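Local coordinates for fibronectin type III domain-containing protein (Simiduia agarivorans, PDB 6P2K) that probably hydrolyses beta-glucan chains of the xyloglucan type as an ancestral glycoside hydrolase family 74 enzyme built on seven-bladed beta-propellers, at residues 129-134 with 710-715; 481-486 with 545-550; 671-676 with 733-738. All blocks are in the same frame, centred on the assembly; numbering follows the deposited sequence.

Contact 1 (129-134 with 710-715)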
# COMPACT_ATOMS: atom_id res chain seq x y z
N GLY B 129 21.52 56.20 -0.05
CA GLY B 129 22.18 56.86 -1.15
C GLY B 129 21.50 56.79 -2.50
O GLY B 129 22.06 57.27 -3.48
N LYS B 130 20.29 56.22 -2.57
CA LYS B 130 19.66 55.98 -3.87
C LYS B 130 19.38 57.29 -4.61
O LYS B 130 19.48 57.34 -5.84
CB LYS B 130 18.37 55.18 -3.70
CG LYS B 130 18.58 53.74 -3.23
CD LYS B 130 19.19 52.87 -4.31
CE LYS B 130 19.22 51.41 -3.88
NZ LYS B 130 20.02 50.55 -4.80
N PHE B 131 19.03 58.35 -3.88
CA PHE B 131 18.79 59.66 -4.48
C PHE B 131 19.90 60.66 -4.16
O PHE B 131 19.67 61.87 -4.21
CB PHE B 131 17.44 60.22 -4.03
CG PHE B 131 16.26 59.39 -4.45
CD1 PHE B 131 15.73 59.50 -5.72
CD2 PHE B 131 15.67 58.51 -3.55
CE1 PHE B 131 14.63 58.74 -6.10
CE2 PHE B 131 14.57 57.75 -3.92
CZ PHE B 131 14.05 57.86 -5.20
N GLY B 132 21.10 60.18 -3.83
CA GLY B 132 22.25 61.03 -3.66
C GLY B 132 22.54 61.45 -2.23
O GLY B 132 23.56 62.12 -2.00
N GLU B 133 21.69 61.11 -1.28
CA GLU B 133 21.96 61.46 0.11
C GLU B 133 23.09 60.61 0.67
O GLU B 133 23.46 59.57 0.12
CB GLU B 133 20.70 61.29 0.96
CG GLU B 133 19.72 62.45 0.90
CD GLU B 133 18.63 62.36 1.96
OE1 GLU B 133 17.60 61.70 1.71
OE2 GLU B 133 18.81 62.95 3.05
N THR B 134 23.66 61.08 1.78
CA THR B 134 24.69 60.34 2.50
C THR B 134 24.28 60.19 3.96
O THR B 134 23.62 61.07 4.53
CB THR B 134 26.07 61.02 2.42
OG1 THR B 134 26.06 62.23 3.18
CG2 THR B 134 26.43 61.34 0.98
N HIS B 710 14.54 49.97 -11.55
CA HIS B 710 14.72 49.38 -10.23
C HIS B 710 15.58 50.23 -9.31
O HIS B 710 15.54 50.04 -8.09
CB HIS B 710 15.33 47.99 -10.37
CG HIS B 710 16.81 48.00 -10.61
ND1 HIS B 710 17.36 48.13 -11.87
CD2 HIS B 710 17.86 47.90 -9.76
CE1 HIS B 710 18.68 48.11 -11.78
NE2 HIS B 710 19.00 47.98 -10.51
N ASP B 711 16.37 51.16 -9.87
CA ASP B 711 17.21 52.00 -9.03
C ASP B 711 16.38 52.93 -8.14
O ASP B 711 16.84 53.33 -7.07
CB ASP B 711 18.17 52.82 -9.89
CG ASP B 711 19.32 52.00 -10.41
OD1 ASP B 711 19.80 51.11 -9.68
OD2 ASP B 711 19.75 52.24 -11.56
N TYR B 712 15.17 53.28 -8.58
CA TYR B 712 14.30 54.14 -7.80
C TYR B 712 12.92 53.54 -7.56
O TYR B 712 12.07 54.22 -6.99
CB TYR B 712 14.15 55.51 -8.48
CG TYR B 712 15.46 56.09 -8.97
CD1 TYR B 712 16.40 56.59 -8.07
CD2 TYR B 712 15.76 56.15 -10.32
CE1 TYR B 712 17.59 57.13 -8.51
CE2 TYR B 712 16.95 56.68 -10.77
CZ TYR B 712 17.87 57.17 -9.86
OH TYR B 712 19.06 57.70 -10.30
N GLN B 713 12.69 52.29 -7.98
CA GLN B 713 11.39 51.62 -7.82
C GLN B 713 10.28 52.41 -8.51
O GLN B 713 9.17 52.55 -7.98
CB GLN B 713 11.06 51.38 -6.35
CG GLN B 713 12.08 50.55 -5.61
CD GLN B 713 11.94 50.65 -4.11
OE1 GLN B 713 12.82 50.24 -3.36
NE2 GLN B 713 10.82 51.21 -3.66
N LEU B 714 10.57 52.94 -9.69
CA LEU B 714 9.62 53.71 -10.47
C LEU B 714 9.17 52.89 -11.67
O LEU B 714 10.00 52.41 -12.45
CB LEU B 714 10.23 55.03 -10.93
CG LEU B 714 10.64 55.97 -9.79
CD1 LEU B 714 11.48 57.13 -10.32
CD2 LEU B 714 9.41 56.49 -9.06
N GLY B 715 7.86 52.71 -11.80
CA GLY B 715 7.30 52.03 -12.95
C GLY B 715 6.59 52.99 -13.87
O GLY B 715 5.64 53.67 -13.45
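The rings of Phe131 and Tyr712 meet where a type I beta turn, Gly129 to Gly132, in the loop between strands 114-119 and 139-144 comes up against the loop joining antiparallel strands 702-709 and 714-723 of a different sheet of this beta-propeller enzyme. They form a loose, offset aromatic pair: the planes lie 26° apart, but the rings are slid so far that they barely overlap, with centroids 5.2 Å from each other. The touch is made by Phe131 CE1, which comes to 3.4 Å from Tyr712 CD1. Tyr712 has its CG beside the backbone N and anti to the carbonyl carbon (chi1 -45°), which sends the ring back along its own loop until Asp711 CB rests above the centre of one face. The rim of the same ring is used too, since the backbone oxygen Lys130 O lies near its plane at 3.3 Å from Tyr712 CE1. Phe131 also meets the ring of Tyr79 and packs on Val684, so the pair belongs to a larger apolar patch among loops distant in sequence and helix 681-684. Behind Tyr712, Gln713 and Leu714 both face Asp709 in a G1 beta bulge. The carboxylate of Asp711 is salt-bridged to Lys689, while Lys130 contributes its aliphatic part: bent at chi2 (-71°), the chain brings Lys130 CD to 3.7 Å from Asp711 O.

Contact 2 (481-486 with 545-550)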
# COMPACT_ATOMS: atom_id res chain seq x y z
N ALA B 481 11.69 18.78 -9.18
CA ALA B 481 10.54 18.37 -9.98
C ALA B 481 9.42 17.90 -9.06
O ALA B 481 9.67 17.14 -8.12
CB ALA B 481 10.93 17.26 -10.95
N LYS B 482 8.20 18.35 -9.34
CA LYS B 482 7.02 17.91 -8.60
C LYS B 482 5.99 17.38 -9.59
O LYS B 482 5.41 18.16 -10.36
CB LYS B 482 6.41 19.03 -7.76
CG LYS B 482 4.97 18.73 -7.31
CD LYS B 482 4.41 19.81 -6.40
CE LYS B 482 5.01 19.72 -5.01
NZ LYS B 482 4.43 20.74 -4.08
N ARG B 483 5.77 16.07 -9.57
CA ARG B 483 4.73 15.48 -10.41
C ARG B 483 3.36 15.84 -9.86
O ARG B 483 3.08 15.62 -8.67
CB ARG B 483 4.91 13.97 -10.47
CG ARG B 483 6.07 13.53 -11.35
CD ARG B 483 6.46 12.09 -11.07
NE ARG B 483 7.26 11.96 -9.86
CZ ARG B 483 8.01 10.90 -9.57
NH1 ARG B 483 8.07 9.88 -10.41
NH2 ARG B 483 8.71 10.87 -8.43
N LEU B 484 2.51 16.41 -10.71
CA LEU B 484 1.18 16.84 -10.30
C LEU B 484 0.20 15.68 -10.46
O LEU B 484 -0.73 15.71 -11.27
CB LEU B 484 0.75 18.07 -11.09
CG LEU B 484 1.64 19.30 -10.89
CD1 LEU B 484 1.28 20.41 -11.88
CD2 LEU B 484 1.54 19.81 -9.46
N ASN B 485 0.43 14.65 -9.65
CA ASN B 485 -0.43 13.47 -9.69
C ASN B 485 -1.85 13.80 -9.26
O ASN B 485 -2.82 13.28 -9.82
CB ASN B 485 0.15 12.37 -8.80
CG ASN B 485 1.45 11.81 -9.33
OD1 ASN B 485 1.55 11.43 -10.50
ND2 ASN B 485 2.47 11.75 -8.48
N THR B 486 -1.99 14.67 -8.25
CA THR B 486 -3.30 15.00 -7.71
C THR B 486 -3.63 16.48 -7.77
O THR B 486 -4.77 16.84 -7.45
CB THR B 486 -3.42 14.53 -6.25
OG1 THR B 486 -2.44 15.19 -5.44
CG2 THR B 486 -3.22 13.02 -6.15
N TYR B 545 14.87 6.93 -13.17
CA TYR B 545 16.10 6.68 -12.43
C TYR B 545 15.99 7.15 -10.99
O TYR B 545 16.45 6.46 -10.07
CB TYR B 545 17.29 7.36 -13.11
CG TYR B 545 17.89 6.55 -14.23
CD1 TYR B 545 17.18 6.32 -15.40
CD2 TYR B 545 19.18 6.03 -14.13
CE1 TYR B 545 17.73 5.58 -16.44
CE2 TYR B 545 19.73 5.29 -15.15
CZ TYR B 545 19.00 5.07 -16.31
OH TYR B 545 19.55 4.35 -17.34
N HIS B 546 15.40 8.33 -10.77
CA HIS B 546 15.33 8.87 -9.42
C HIS B 546 14.53 7.96 -8.50
O HIS B 546 14.91 7.75 -7.34
CB HIS B 546 14.72 10.27 -9.42
CG HIS B 546 14.47 10.80 -8.05
ND1 HIS B 546 13.33 10.50 -7.33
CD2 HIS B 546 15.21 11.60 -7.24
CE1 HIS B 546 13.38 11.09 -6.15
NE2 HIS B 546 14.52 11.76 -6.07
N ASP B 547 13.42 7.41 -8.99
CA ASP B 547 12.58 6.55 -8.16
C ASP B 547 13.27 5.24 -7.79
O ASP B 547 12.81 4.57 -6.86
CB ASP B 547 11.26 6.26 -8.88
CG ASP B 547 10.36 7.49 -8.97
OD1 ASP B 547 10.68 8.51 -8.32
OD2 ASP B 547 9.34 7.44 -9.68
N ARG B 548 14.34 4.88 -8.48
CA ARG B 548 15.12 3.69 -8.15
C ARG B 548 16.29 4.00 -7.22
O ARG B 548 17.14 3.13 -7.01
CB ARG B 548 15.67 3.04 -9.42
CG ARG B 548 14.66 2.31 -10.26
CD ARG B 548 15.37 1.56 -11.38
NE ARG B 548 15.80 2.45 -12.46
CZ ARG B 548 15.03 2.80 -13.49
NH1 ARG B 548 13.80 2.33 -13.58
NH2 ARG B 548 15.50 3.61 -14.43
N GLY B 549 16.35 5.21 -6.66
CA GLY B 549 17.52 5.61 -5.91
C GLY B 549 18.75 5.77 -6.77
O GLY B 549 19.87 5.50 -6.31
N GLU B 550 18.58 6.18 -8.02
CA GLU B 550 19.68 6.37 -8.96
C GLU B 550 19.56 7.75 -9.59
O GLU B 550 18.63 8.51 -9.30
CB GLU B 550 19.67 5.27 -10.04
CG GLU B 550 19.99 3.88 -9.51
CD GLU B 550 21.41 3.74 -8.98
OE1 GLU B 550 21.64 2.89 -8.10
OE2 GLU B 550 22.29 4.48 -9.46
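Arg483 and Asp547 reach for each other from opposite directions and provide nearly all of the surface buried here, which is small. Their meeting is a two-pronged, end-on salt bridge. Arg483 NH1 donates to Asp547 OD2 at 2.8 Å with an N-H...O angle of 168°, and Arg483 NH2 donates to Asp547 OD1 at 3.1 Å, almost as straight. Each carboxylate oxygen offers its syn lone pair, and both lie close to the guanidinium plane. With the two flat groups only 24° from coplanar, the paired bonds hold each against rotation about its long axis. Arg483 gets there by a bend at chi3 (-78°), which swings the guanidinium round after the chain has left the strand, where it packs on Thr461.

His546 adds little surface but may help to place the acid: its ring presents ND1 edge-on to Asp547 OD1 in a weak hydrogen bond of 3.5 Å, while His546 NE2 bonds to Glu389 of a second subunit. Asp547 stands in the last turn of its helix, where the negative end of the helix dipole would probably make a cationic partner welcome. That end is closed by a Schellman motif with Gly549 at C-prime: Glu550 N bonds to Tyr545 O and Gly549 N to His546 O. Just beyond, Arg548 is salt-bridged to Asp544 of a third subunit, so this helix end lies at a junction of several copies of the protein.

Within the chain, the bridge spans from the end of strand 478-483, flanked in its sheet by strands 459-467 and 493-496, to helix 539-547, which is inserted between strands 532-536 and 555-559 of the next sheet; His546 packs on Val494 and Leu496 of strand 493-496, joining the helix to the first of these sheets.

Contact 3 (671-676 with 733-738)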
# COMPACT_ATOMS: atom_id res chain seq x y z
N ALA B 671 4.26 58.49 -25.66
CA ALA B 671 3.12 58.92 -26.46
C ALA B 671 1.85 58.17 -26.07
O ALA B 671 0.78 58.77 -26.00
CB ALA B 671 3.42 58.73 -27.95
N VAL B 672 1.96 56.87 -25.82
CA VAL B 672 0.79 56.07 -25.47
C VAL B 672 0.37 56.33 -24.02
O VAL B 672 -0.82 56.29 -23.70
CB VAL B 672 1.07 54.58 -25.72
CG1 VAL B 672 -0.06 53.71 -25.20
CG2 VAL B 672 1.30 54.34 -27.21
N ARG B 673 1.33 56.61 -23.14
CA ARG B 673 1.07 56.89 -21.73
C ARG B 673 1.78 58.18 -21.36
O ARG B 673 2.96 58.17 -20.99
CB ARG B 673 1.52 55.73 -20.84
CG ARG B 673 1.25 55.92 -19.35
CD ARG B 673 1.41 54.59 -18.62
NE ARG B 673 1.36 54.73 -17.17
CZ ARG B 673 0.24 54.80 -16.46
NH1 ARG B 673 -0.94 54.74 -17.07
NH2 ARG B 673 0.29 54.92 -15.14
N PRO B 674 1.10 59.32 -21.47
CA PRO B 674 1.74 60.61 -21.17
C PRO B 674 2.21 60.68 -19.73
O PRO B 674 1.61 60.08 -18.83
CB PRO B 674 0.64 61.63 -21.46
CG PRO B 674 -0.30 60.93 -22.40
CD PRO B 674 -0.27 59.50 -21.99
N THR B 675 3.29 61.43 -19.51
CA THR B 675 3.83 61.59 -18.16
C THR B 675 2.82 62.21 -17.21
O THR B 675 3.01 62.15 -15.99
CB THR B 675 5.10 62.43 -18.20
OG1 THR B 675 4.80 63.75 -18.68
CG2 THR B 675 6.14 61.79 -19.12
N SER B 676 1.74 62.78 -17.74
CA SER B 676 0.62 63.24 -16.93
C SER B 676 0.09 62.16 -15.98
O SER B 676 -0.57 62.50 -15.00
CB SER B 676 -0.49 63.72 -17.86
OG SER B 676 -1.47 62.70 -18.05
N ASP B 733 -2.06 51.22 -23.54
CA ASP B 733 -1.67 51.29 -22.14
C ASP B 733 -2.59 50.39 -21.32
O ASP B 733 -3.81 50.57 -21.33
CB ASP B 733 -1.74 52.74 -21.65
CG ASP B 733 -1.33 52.91 -20.20
OD1 ASP B 733 -0.82 51.94 -19.59
OD2 ASP B 733 -1.52 54.02 -19.67
N ILE B 734 -2.01 49.40 -20.64
CA ILE B 734 -2.80 48.49 -19.83
C ILE B 734 -2.32 48.53 -18.38
O ILE B 734 -2.50 47.56 -17.63
CB ILE B 734 -2.76 47.05 -20.38
CG1 ILE B 734 -1.33 46.49 -20.35
CG2 ILE B 734 -3.32 47.00 -21.79
CD1 ILE B 734 -1.28 44.97 -20.30
N THR B 735 -1.73 49.65 -17.98
CA THR B 735 -1.32 49.81 -16.58
C THR B 735 -2.53 49.76 -15.66
O THR B 735 -2.52 49.04 -14.65
CB THR B 735 -0.55 51.12 -16.40
OG1 THR B 735 0.50 51.19 -17.37
CG2 THR B 735 0.06 51.18 -15.00
N ASP B 736 -3.57 50.52 -15.99
CA ASP B 736 -4.86 50.53 -15.28
C ASP B 736 -4.59 50.72 -13.78
O ASP B 736 -3.89 51.67 -13.41
CB ASP B 736 -5.65 49.27 -15.64
CG ASP B 736 -6.01 49.21 -17.11
OD1 ASP B 736 -6.35 50.27 -17.69
OD2 ASP B 736 -5.95 48.11 -17.70
N ASP B 737 -5.09 49.85 -12.91
CA ASP B 737 -4.95 50.02 -11.47
C ASP B 737 -3.73 49.31 -10.89
O ASP B 737 -3.66 49.13 -9.67
CB ASP B 737 -6.23 49.55 -10.76
CG ASP B 737 -6.63 48.14 -11.17
OD1 ASP B 737 -5.95 47.55 -12.03
OD2 ASP B 737 -7.63 47.63 -10.62
N LEU B 738 -2.77 48.92 -11.72
CA LEU B 738 -1.56 48.25 -11.23
C LEU B 738 -0.62 49.32 -10.69
O LEU B 738 0.04 50.04 -11.44
CB LEU B 738 -0.90 47.43 -12.33
CG LEU B 738 0.16 46.44 -11.83
CD1 LEU B 738 -0.46 45.42 -10.88
CD2 LEU B 738 0.84 45.74 -12.99
O HOH W 1 -2.69 56.12 -21.35
O HOH W 2 -2.98 54.29 -15.15
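Arg673 lays one face of its guanidinium against Thr735, whose OG1 sits above that face toward its rim, 3.6 Å from Arg673 NE, and whose methyl CG2 lies near Arg673 NH2. The edge of the same group is turned to Asp733: Arg673 NH1 donates to Asp733 OD2 at 2.8 Å with an N-H...O angle of 158°, the oxygen lying near the guanidinium plane and using its syn lone pair. The two planes stand 71° apart, and a single carboxylate oxygen takes the N-H, unlike a paired, coplanar bridge. An extended arginine chain, with CG trans to the backbone N (chi1 -178°), runs obliquely across the acid, bringing Arg673 CD to 3.2 Å from Asp733 OD2.

The other oxygen, OD1, is held within its own loop. Thr735 N reaches it from above the carboxylate plane, closing an Asx turn, and Thr735 OG1 donates to Asp733 OD1 at 2.7 Å. Thr735 OG1 accepts in turn from Val718 N of strand 714-723. Asp733 ends strand 729-733, an edge strand of a four-stranded antiparallel propeller sheet, and the loop then makes a type II' turn from Thr735 to Leu738. Facing it, Arg673 is the first residue to leave helical geometry after helix 666-672. A leucine in place of Arg673 would probably leave the charge of Asp733 without its mate and take away the flat group that lies over Thr735.

Two waters flank the bridge. One donates to Val672 O at 3.0 Å and to Asp733 OD2 at 2.9 Å; the second accepts from Arg673 NH1 at 2.8 Å and donates to Asp736 O. On the helix side, Val672 CG1 rests 3.6 Å from Asp733 N.

Overall arrangement
Contacts 1 and 3 are neighbours, with centres 22 Å apart and nearest atoms about 6 Å apart, and both involve the four-stranded sheet 697-699, 702-709, 714-723 and 729-733: contact 1 uses the loop leading into strand 714-723, contact 3 the end of strand 729-733. Along the chain their segments alternate. The centre of contact 2 lies 45 Å from that of contact 1, across the chain's centre, and 46 Å from that of contact 3; it is nested within the long loop that contact 1 closes and comes before contact 3. Contact 1 thus draws together parts far apart in this propeller-bearing chain, whereas contacts 2 and 3 join parts closer in sequence, contact 2 out where other subunits meet the chain.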